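Local structure of DegV domain-containing protein spr0652 (Streptococcus pneumoniae, 6CNG) at residues A[52-57]-A[75-80]; A[150-155]-A[163-168]; A[249-254]-A[261-266]. The protein binds fatty acids, here linoleic acid, and may take part in lipid transport or fatty acid metabolism. All blocks are in the same frame, centred on the assembly; numbering follows the deposited sequence.

Interaction 1 of 3, residues A[52-57]-A[75-80]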
loop_
_atom_site.group_PDB
_atom_site.type_symbol
_atom_site.label_atom_id
_atom_site.label_comp_id
_atom_site.label_asym_id
_atom_site.label_seq_id
_atom_site.Cartn_x
_atom_site.Cartn_y
_atom_site.Cartn_z
ATOM N N ILE A 52 -12.628 4.154 -8.340
ATOM C CA ILE A 52 -12.215 5.458 -8.836
ATOM C C ILE A 52 -13.243 5.911 -9.859
ATOM O O ILE A 52 -13.455 5.235 -10.863
ATOM C CB ILE A 52 -10.828 5.393 -9.486
ATOM C CG1 ILE A 52 -9.781 5.035 -8.419
ATOM C CG2 ILE A 52 -10.492 6.704 -10.141
ATOM C CD1 ILE A 52 -8.666 4.187 -8.922
ATOM N N GLN A 53 -13.877 7.039 -9.604
ATOM C CA GLN A 53 -14.898 7.579 -10.491
ATOM C C GLN A 53 -14.278 8.657 -11.373
ATOM O O GLN A 53 -13.715 9.625 -10.860
ATOM C CB GLN A 53 -16.033 8.163 -9.649
ATOM C CG GLN A 53 -17.228 8.730 -10.446
ATOM C CD GLN A 53 -17.905 9.953 -9.778
ATOM O OE1 GLN A 53 -17.636 11.113 -10.128
ATOM N NE2 GLN A 53 -18.787 9.688 -8.821
ATOM N N VAL A 54 -14.385 8.487 -12.692
ATOM C CA VAL A 54 -13.956 9.483 -13.670
ATOM C C VAL A 54 -15.172 9.890 -14.484
ATOM O O VAL A 54 -15.661 9.106 -15.298
ATOM C CB VAL A 54 -12.862 8.941 -14.590
ATOM C CG1 VAL A 54 -12.340 10.025 -15.439
ATOM C CG2 VAL A 54 -11.758 8.304 -13.773
ATOM N N ALA A 55 -15.634 11.120 -14.294
ATOM C CA ALA A 55 -16.912 11.615 -14.851
ATOM C C ALA A 55 -18.027 10.656 -14.427
ATOM O O ALA A 55 -18.113 10.336 -13.237
ATOM C CB ALA A 55 -16.767 11.888 -16.342
ATOM N N ASP A 56 -18.889 10.181 -15.338
ATOM C CA ASP A 56 -19.952 9.236 -14.984
ATOM C C ASP A 56 -19.565 7.769 -15.230
ATOM O O ASP A 56 -20.446 6.911 -15.298
ATOM C CB ASP A 56 -21.306 9.589 -15.629
ATOM C CG ASP A 56 -21.222 9.840 -17.134
ATOM O OD1 ASP A 56 -20.095 9.916 -17.676
ATOM O OD2 ASP A 56 -22.300 9.972 -17.777
ATOM N N GLN A 57 -18.266 7.465 -15.307
ATOM C CA GLN A 57 -17.758 6.102 -15.416
ATOM C C GLN A 57 -17.071 5.675 -14.116
ATOM O O GLN A 57 -16.368 6.456 -13.473
ATOM C CB GLN A 57 -16.757 5.993 -16.571
ATOM C CG GLN A 57 -16.218 4.603 -16.796
ATOM C CD GLN A 57 -15.552 4.436 -18.154
ATOM O OE1 GLN A 57 -15.094 5.412 -18.779
ATOM N NE2 GLN A 57 -15.495 3.186 -18.624
ATOM N N TYR A 75 -6.580 11.373 -16.856
ATOM C CA TYR A 75 -5.804 12.527 -17.218
ATOM C C TYR A 75 -6.462 13.298 -18.333
ATOM O O TYR A 75 -6.195 14.487 -18.490
ATOM C CB TYR A 75 -4.436 12.071 -17.646
ATOM C CG TYR A 75 -3.456 11.802 -16.520
ATOM C CD1 TYR A 75 -3.054 12.812 -15.666
ATOM C CD2 TYR A 75 -2.897 10.552 -16.350
ATOM C CE1 TYR A 75 -2.126 12.576 -14.664
ATOM C CE2 TYR A 75 -1.958 10.306 -15.338
ATOM C CZ TYR A 75 -1.581 11.317 -14.510
ATOM O OH TYR A 75 -0.659 11.081 -13.505
ATOM N N ALA A 76 -7.302 12.649 -19.120
ATOM C CA ALA A 76 -8.022 13.296 -20.207
ATOM C C ALA A 76 -9.206 14.112 -19.733
ATOM O O ALA A 76 -9.763 14.887 -20.510
ATOM C CB ALA A 76 -8.560 12.232 -21.149
ATOM N N THR A 77 -9.613 13.941 -18.499
ATOM C CA THR A 77 -10.848 14.513 -18.020
ATOM C C THR A 77 -10.482 15.708 -17.183
ATOM O O THR A 77 -9.762 15.575 -16.198
ATOM C CB THR A 77 -11.630 13.500 -17.206
ATOM O OG1 THR A 77 -11.986 12.400 -18.049
ATOM C CG2 THR A 77 -12.885 14.132 -16.666
ATOM N N ALA A 78 -10.961 16.869 -17.597
ATOM C CA ALA A 78 -10.654 18.085 -16.875
ATOM C C ALA A 78 -11.304 18.073 -15.508
ATOM O O ALA A 78 -10.715 18.545 -14.541
ATOM C CB ALA A 78 -11.129 19.277 -17.686
ATOM N N GLU A 79 -12.510 17.527 -15.408
ATOM C CA GLU A 79 -13.133 17.339 -14.108
ATOM C C GLU A 79 -12.301 16.392 -13.240
ATOM O O GLU A 79 -11.773 15.386 -13.713
ATOM C CB GLU A 79 -14.538 16.765 -14.281
ATOM C CG GLU A 79 -15.294 16.648 -12.976
ATOM C CD GLU A 79 -16.772 16.331 -13.157
ATOM O OE1 GLU A 79 -17.562 16.644 -12.232
ATOM O OE2 GLU A 79 -17.138 15.771 -14.215
ATOM N N ALA A 80 -12.181 16.738 -11.965
ATOM C CA ALA A 80 -11.399 15.939 -11.036
ATOM C C ALA A 80 -12.026 14.562 -10.881
ATOM O O ALA A 80 -13.248 14.404 -10.898
ATOM C CB ALA A 80 -11.335 16.618 -9.654
HETATM O O HOH W 1 -15.870 13.274 -11.749
#
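Val54 meets Thr77 where the end of a beta hairpin comes up against the last turn of helix 67-76 and the chain that follows it. The hairpin pairs strand 43-54 with strand 57-60 through a type II' turn. Two backbone bonds close it, Val54 N to Gln57 O and Gln57 N to Val54 O, and Ala55 takes the positive phi (54°) that this turn requires.

From CB outward, Thr77 meets the hairpin one atom at a time. Its CB points at the hairpin and lies 4.0 Å from Val54 CG1. With chi1 at -63°, OG1 stands beside the backbone nitrogen, and from there it reaches the same methyl, 3.5 Å from Val54 CG1. That hydroxyl is already hydrogen-bonded to the carbonyl of Thr73, one turn back in the helix, so its contact with valine is packing alone. The other branch, CG2, barely brushes Ala55 CB, at 4.5 Å. On the hairpin side, Val54 presents CG1 because that methyl is anti to its own nitrogen (chi1 -173°); Val54 also packs on Thr73.

Farther along the chain, Glu79 extends its nearly straight side chain over the turn, with OE2 4.2 Å from Ala55 CA, a loose touch rather than a bond. Val54 lies about 9 Å, side chain to side chain, from Ser83, a probable fatty-acid-binding residue by similarity. One water spans the two segments: it donates to Gln53 OE1 at 3.2 Å and to Ala80 O at 3.0 Å, and weakly accepts from the backbone N of Ala55.

Interaction 2 of 3, residues A[150-155]-A[163-168]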
loop_
_atom_site.group_PDB
_atom_site.type_symbol
_atom_site.label_atom_id
_atom_site.label_comp_id
_atom_site.label_asym_id
_atom_site.label_seq_id
_atom_site.Cartn_x
_atom_site.Cartn_y
_atom_site.Cartn_z
ATOM N N GLU A 150 2.817 -10.187 2.964
ATOM C CA GLU A 150 3.815 -11.224 2.852
ATOM C C GLU A 150 4.171 -11.800 4.213
ATOM O O GLU A 150 4.329 -13.017 4.359
ATOM C CB GLU A 150 5.060 -10.654 2.185
ATOM C CG GLU A 150 6.238 -11.598 2.321
ATOM C CD GLU A 150 7.465 -11.167 1.546
ATOM O OE1 GLU A 150 8.403 -11.984 1.422
ATOM O OE2 GLU A 150 7.472 -10.025 1.054
ATOM N N LYS A 151 4.313 -10.947 5.220
ATOM C CA LYS A 151 4.702 -11.430 6.525
ATOM C C LYS A 151 3.598 -12.243 7.170
ATOM O O LYS A 151 3.866 -13.256 7.813
ATOM C CB LYS A 151 5.078 -10.261 7.412
ATOM C CG LYS A 151 5.492 -10.695 8.801
ATOM C CD LYS A 151 6.654 -11.668 8.835
ATOM C CE LYS A 151 7.857 -11.145 8.124
ATOM N NZ LYS A 151 9.129 -11.809 8.527
ATOM N N LEU A 152 2.363 -11.811 7.051
ATOM C CA LEU A 152 1.307 -12.633 7.597
ATOM C C LEU A 152 1.381 -14.035 7.009
ATOM O O LEU A 152 1.279 -15.032 7.736
ATOM C CB LEU A 152 -0.027 -11.994 7.290
ATOM C CG LEU A 152 -0.367 -10.710 8.009
ATOM C CD1 LEU A 152 -1.592 -10.080 7.461
ATOM C CD2 LEU A 152 -0.577 -11.012 9.477
ATOM N N ASN A 153 1.598 -14.126 5.697
ATOM C CA ASN A 153 1.711 -15.417 5.047
ATOM C C ASN A 153 2.894 -16.193 5.576
ATOM O O ASN A 153 2.788 -17.385 5.856
ATOM C CB ASN A 153 1.856 -15.218 3.542
ATOM C CG ASN A 153 1.600 -16.497 2.763
ATOM O OD1 ASN A 153 0.528 -17.085 2.875
ATOM N ND2 ASN A 153 2.578 -16.924 1.971
ATOM N N ASP A 154 4.044 -15.543 5.672
ATOM C CA ASP A 154 5.197 -16.148 6.314
ATOM C C ASP A 154 4.808 -16.756 7.659
ATOM O O ASP A 154 5.036 -17.941 7.911
ATOM C CB ASP A 154 6.261 -15.075 6.539
ATOM C CG ASP A 154 7.041 -14.708 5.299
ATOM O OD1 ASP A 154 6.797 -15.247 4.198
ATOM O OD2 ASP A 154 7.928 -13.841 5.459
ATOM N N LEU A 155 4.222 -15.939 8.543
ATOM C CA LEU A 155 3.917 -16.376 9.901
ATOM C C LEU A 155 2.996 -17.578 9.913
ATOM O O LEU A 155 3.139 -18.445 10.776
ATOM C CB LEU A 155 3.306 -15.249 10.731
ATOM C CG LEU A 155 4.097 -13.947 10.794
ATOM C CD1 LEU A 155 3.231 -12.838 11.226
ATOM C CD2 LEU A 155 5.277 -14.065 11.694
ATOM N N GLU A 163 -3.423 -16.279 17.617
ATOM C CA GLU A 163 -3.008 -15.239 18.546
ATOM C C GLU A 163 -1.507 -15.038 18.483
ATOM O O GLU A 163 -1.026 -13.921 18.678
ATOM C CB GLU A 163 -3.494 -15.545 19.959
ATOM C CG GLU A 163 -4.897 -14.977 20.274
ATOM C CD GLU A 163 -6.047 -15.964 20.056
ATOM O OE1 GLU A 163 -5.749 -17.148 19.803
ATOM O OE2 GLU A 163 -7.242 -15.553 20.139
ATOM N N GLU A 164 -0.757 -16.090 18.175
ATOM C CA GLU A 164 0.666 -15.922 17.914
ATOM C C GLU A 164 0.889 -15.007 16.713
ATOM O O GLU A 164 1.770 -14.146 16.742
ATOM C CB GLU A 164 1.345 -17.286 17.731
ATOM C CG GLU A 164 1.534 -18.091 19.028
ATOM C CD GLU A 164 2.087 -19.516 18.819
ATOM O OE1 GLU A 164 2.013 -20.049 17.710
ATOM O OE2 GLU A 164 2.596 -20.119 19.785
ATOM N N VAL A 165 0.062 -15.133 15.671
ATOM C CA VAL A 165 0.255 -14.312 14.482
ATOM C C VAL A 165 -0.070 -12.857 14.769
ATOM O O VAL A 165 0.657 -11.960 14.353
ATOM C CB VAL A 165 -0.545 -14.865 13.286
ATOM C CG1 VAL A 165 -0.425 -13.936 12.123
ATOM C CG2 VAL A 165 -0.050 -16.212 12.893
ATOM N N VAL A 166 -1.169 -12.598 15.470
ATOM C CA VAL A 166 -1.499 -11.232 15.865
ATOM C C VAL A 166 -0.321 -10.582 16.587
ATOM O O VAL A 166 0.060 -9.442 16.310
ATOM C CB VAL A 166 -2.759 -11.231 16.751
ATOM C CG1 VAL A 166 -3.027 -9.830 17.263
ATOM C CG2 VAL A 166 -3.948 -11.807 16.013
ATOM N N GLU A 167 0.266 -11.298 17.530
ATOM C CA GLU A 167 1.386 -10.765 18.291
ATOM C C GLU A 167 2.559 -10.448 17.367
ATOM O O GLU A 167 3.103 -9.344 17.387
ATOM C CB GLU A 167 1.731 -11.801 19.372
ATOM C CG GLU A 167 3.093 -11.706 20.033
ATOM C CD GLU A 167 3.334 -12.852 21.030
ATOM O OE1 GLU A 167 2.366 -13.597 21.322
ATOM O OE2 GLU A 167 4.487 -13.007 21.514
ATOM N N ALA A 168 2.922 -11.389 16.514
ATOM C CA ALA A 168 4.111 -11.216 15.697
ATOM C C ALA A 168 3.938 -10.127 14.652
ATOM O O ALA A 168 4.905 -9.452 14.310
ATOM C CB ALA A 168 4.456 -12.537 15.030
#
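Leu155 packs against Val165 and Ala168 where helices 143-157 and 162-174, joined by a short loop, fold back on each other as a helical hairpin. The axes of the two short segments run roughly antiparallel at 141° and approach to 10.1 Å.

The contact across the pair is wholly apolar. Leu155 CD2 rests on Ala168 CB at 3.8 Å, and its CD1 lies 3.9 Å from Val165 CG1. The same valine methyl takes Leu152 CD2, also at 3.9 Å, so CG1 meets two leucines, one helical turn apart, both coming from the side of helix 143-157. It can be there because it is anti to its backbone nitrogen (chi1 175°); CG2, on the nitrogen side, also reaches Leu155 CB, which lies about equally near both methyls. Leu152 meets the valine at about a right angle.

Charged groups lie off this seam. Lys151 NZ and Asp154 OD2 form a long salt bridge of 3.9 Å within their own helix, while Asp154 also pairs with Arg248 and Glu163 with Lys132.

Beneath the hairpin is the mixed sheet containing strands 23-28 and 100-105: Leu152 touches Ile25, Phe102 and Val104, Val165 also reaches Phe102, and Ile169 of helix 162-174 covers Leu152 farther along.

Interaction 3 of 3, residues A[249-254]-A[261-266]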
loop_
_atom_site.group_PDB
_atom_site.type_symbol
_atom_site.label_atom_id
_atom_site.label_comp_id
_atom_site.label_asym_id
_atom_site.label_seq_id
_atom_site.Cartn_x
_atom_site.Cartn_y
_atom_site.Cartn_z
ATOM N N ILE A 249 12.645 -5.121 0.949
ATOM C CA ILE A 249 12.047 -3.942 0.347
ATOM C C ILE A 249 11.042 -4.386 -0.696
ATOM O O ILE A 249 11.277 -5.351 -1.424
ATOM C CB ILE A 249 13.110 -3.076 -0.327
ATOM C CG1 ILE A 249 14.138 -2.588 0.682
ATOM C CG2 ILE A 249 12.466 -1.916 -1.001
ATOM C CD1 ILE A 249 15.245 -1.819 0.045
ATOM N N VAL A 250 9.927 -3.664 -0.767
ATOM C CA VAL A 250 8.922 -3.782 -1.830
ATOM C C VAL A 250 8.730 -2.395 -2.431
ATOM O O VAL A 250 8.257 -1.479 -1.756
ATOM C CB VAL A 250 7.596 -4.329 -1.309
ATOM C CG1 VAL A 250 6.610 -4.355 -2.403
ATOM C CG2 VAL A 250 7.797 -5.703 -0.761
ATOM N N MET A 251 9.104 -2.236 -3.689
ATOM C CA MET A 251 8.927 -0.987 -4.421
ATOM C C MET A 251 7.707 -1.127 -5.334
ATOM O O MET A 251 7.781 -1.755 -6.389
ATOM C CB MET A 251 10.154 -0.691 -5.281
ATOM C CG MET A 251 11.454 -0.493 -4.560
ATOM S SD MET A 251 12.820 -0.190 -5.686
ATOM C CE MET A 251 14.209 -0.192 -4.592
ATOM N N ALA A 252 6.597 -0.522 -4.939
ATOM C CA ALA A 252 5.437 -0.369 -5.814
ATOM C C ALA A 252 5.594 0.897 -6.646
ATOM O O ALA A 252 5.735 1.986 -6.098
ATOM C CB ALA A 252 4.175 -0.291 -4.966
ATOM N N GLN A 253 5.541 0.766 -7.965
ATOM C CA GLN A 253 5.840 1.880 -8.842
ATOM C C GLN A 253 4.837 1.972 -9.990
ATOM O O GLN A 253 4.241 0.976 -10.402
ATOM C CB GLN A 253 7.255 1.776 -9.408
ATOM C CG GLN A 253 7.578 0.467 -10.055
ATOM C CD GLN A 253 7.110 0.390 -11.483
ATOM O OE1 GLN A 253 7.088 1.377 -12.177
ATOM N NE2 GLN A 253 6.736 -0.801 -11.927
ATOM N N ARG A 254 4.665 3.202 -10.491
ATOM C CA ARG A 254 3.841 3.506 -11.657
ATOM C C ARG A 254 4.753 4.064 -12.733
ATOM O O ARG A 254 5.129 5.232 -12.691
ATOM C CB ARG A 254 2.757 4.510 -11.319
ATOM C CG ARG A 254 1.891 4.887 -12.488
ATOM C CD ARG A 254 1.223 3.691 -13.106
ATOM N NE ARG A 254 0.534 4.030 -14.339
ATOM C CZ ARG A 254 0.026 3.137 -15.169
ATOM N NH1 ARG A 254 0.104 1.841 -14.903
ATOM N NH2 ARG A 254 -0.548 3.552 -16.273
ATOM N N GLN A 261 15.097 0.195 -10.779
ATOM C CA GLN A 261 16.257 -0.665 -10.984
ATOM C C GLN A 261 17.547 0.030 -10.561
ATOM O O GLN A 261 18.437 -0.622 -10.015
ATOM C CB GLN A 261 16.306 -1.204 -12.423
ATOM C CG GLN A 261 17.573 -2.046 -12.787
ATOM C CD GLN A 261 17.802 -3.355 -11.951
ATOM O OE1 GLN A 261 16.915 -3.834 -11.250
ATOM N NE2 GLN A 261 19.003 -3.915 -12.047
ATOM N N GLN A 262 17.660 1.346 -10.752
ATOM C CA GLN A 262 18.899 2.028 -10.405
ATOM C C GLN A 262 19.033 2.200 -8.901
ATOM O O GLN A 262 20.148 2.154 -8.371
ATOM C CB GLN A 262 18.977 3.386 -11.089
ATOM C CG GLN A 262 18.943 3.335 -12.643
ATOM C CD GLN A 262 20.316 3.475 -13.306
ATOM O OE1 GLN A 262 21.316 3.743 -12.639
ATOM N NE2 GLN A 262 20.365 3.290 -14.624
ATOM N N LEU A 263 17.910 2.432 -8.218
ATOM C CA LEU A 263 17.906 2.448 -6.761
ATOM C C LEU A 263 18.216 1.066 -6.197
ATOM O O LEU A 263 19.016 0.945 -5.262
ATOM C CB LEU A 263 16.556 2.973 -6.261
ATOM C CG LEU A 263 16.303 3.115 -4.759
ATOM C CD1 LEU A 263 17.296 4.030 -4.109
ATOM C CD2 LEU A 263 14.923 3.635 -4.533
ATOM N N SER A 264 17.623 0.012 -6.785
ATOM C CA SER A 264 17.839 -1.362 -6.332
ATOM C C SER A 264 19.304 -1.753 -6.420
ATOM O O SER A 264 19.853 -2.355 -5.496
ATOM C CB SER A 264 16.977 -2.315 -7.163
ATOM O OG SER A 264 17.365 -3.664 -7.012
ATOM N N GLU A 265 19.944 -1.450 -7.539
ATOM C CA GLU A 265 21.365 -1.740 -7.657
ATOM C C GLU A 265 22.159 -1.030 -6.570
ATOM O O GLU A 265 22.967 -1.660 -5.896
ATOM C CB GLU A 265 21.867 -1.402 -9.058
ATOM C CG GLU A 265 21.494 -2.440 -10.120
ATOM C CD GLU A 265 22.142 -3.816 -9.897
ATOM O OE1 GLU A 265 21.536 -4.842 -10.301
ATOM O OE2 GLU A 265 23.250 -3.888 -9.313
ATOM N N ARG A 266 21.926 0.276 -6.374
ATOM C CA ARG A 266 22.652 1.034 -5.354
ATOM C C ARG A 266 22.483 0.412 -3.983
ATOM O O ARG A 266 23.436 0.331 -3.203
ATOM C CB ARG A 266 22.128 2.468 -5.270
ATOM C CG ARG A 266 23.020 3.516 -5.830
ATOM C CD ARG A 266 23.118 4.738 -4.937
ATOM N NE ARG A 266 24.222 4.616 -3.986
ATOM C CZ ARG A 266 24.744 5.631 -3.310
ATOM N NH1 ARG A 266 24.253 6.856 -3.487
ATOM N NH2 ARG A 266 25.760 5.419 -2.469
#
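Met251 puts its terminal methyl against Leu263, with CE 3.9 Å from both CG and CD2 of the leucine. The same carbon lies 4.1 Å from the backbone N of Ser264 and 4.3 Å from Ser264 CB, so one methyl accounts for the direct contact between 249-254 and 261-266. The sulfur and the rest of the side chain serve as a spacer: the nearest CA atoms, those of Met251 and Ser264, are 9.1 Å apart. A chain fully extended beyond CG (chi2 179°, chi3 -174°) carries CE straight out from the sheet. Leu263 answers with CG anti to its backbone nitrogen, and the two side chains pass at a slant.

Strand 247-253, helix 257-270 and strand 275-280 make a beta-alpha-beta unit, and this is the layer between its helix and its first strand. Backbone hydrogen bonds tie Met251 to Lys277 and Leu279 of the parallel partner strand, while on its other flank strand 247-253 is bonded to strand 294-300 through Val250 and Gly297. Around the methionine pack Cys260, Ile276, Leu294 and Met296. Leu263 is wedged farther out against Val232, Ala235 and Tyr236, and also joins its helix to helix 228-242. Ser264 keeps its OG turned to its own helix, hydrogen-bonded to Arg268 NE, while Gln253 OE1 takes the backbone N of Asn256 in the turn that leads from strand to helix.

How the interactions relate
Interactions 2 and 3 are buried, and apolar in their direct contacts, with methyl groups filling the layer between secondary-structure elements; interaction 1 is only partly buried, and a water bridges its polar atoms. Each holds different elements. Interaction 1 sets a hairpin turn against a helix end, interaction 2 pairs two helices lying on the same sheet as that hairpin's long strand, and interaction 3 ties a helix to a strand of the other sheet. Interactions 1 and 2 lie on opposite sides of the chain's centre, their own centres 39 Å apart. Interactions 2 and 3 come within about 5 Å at their nearest atoms without touching.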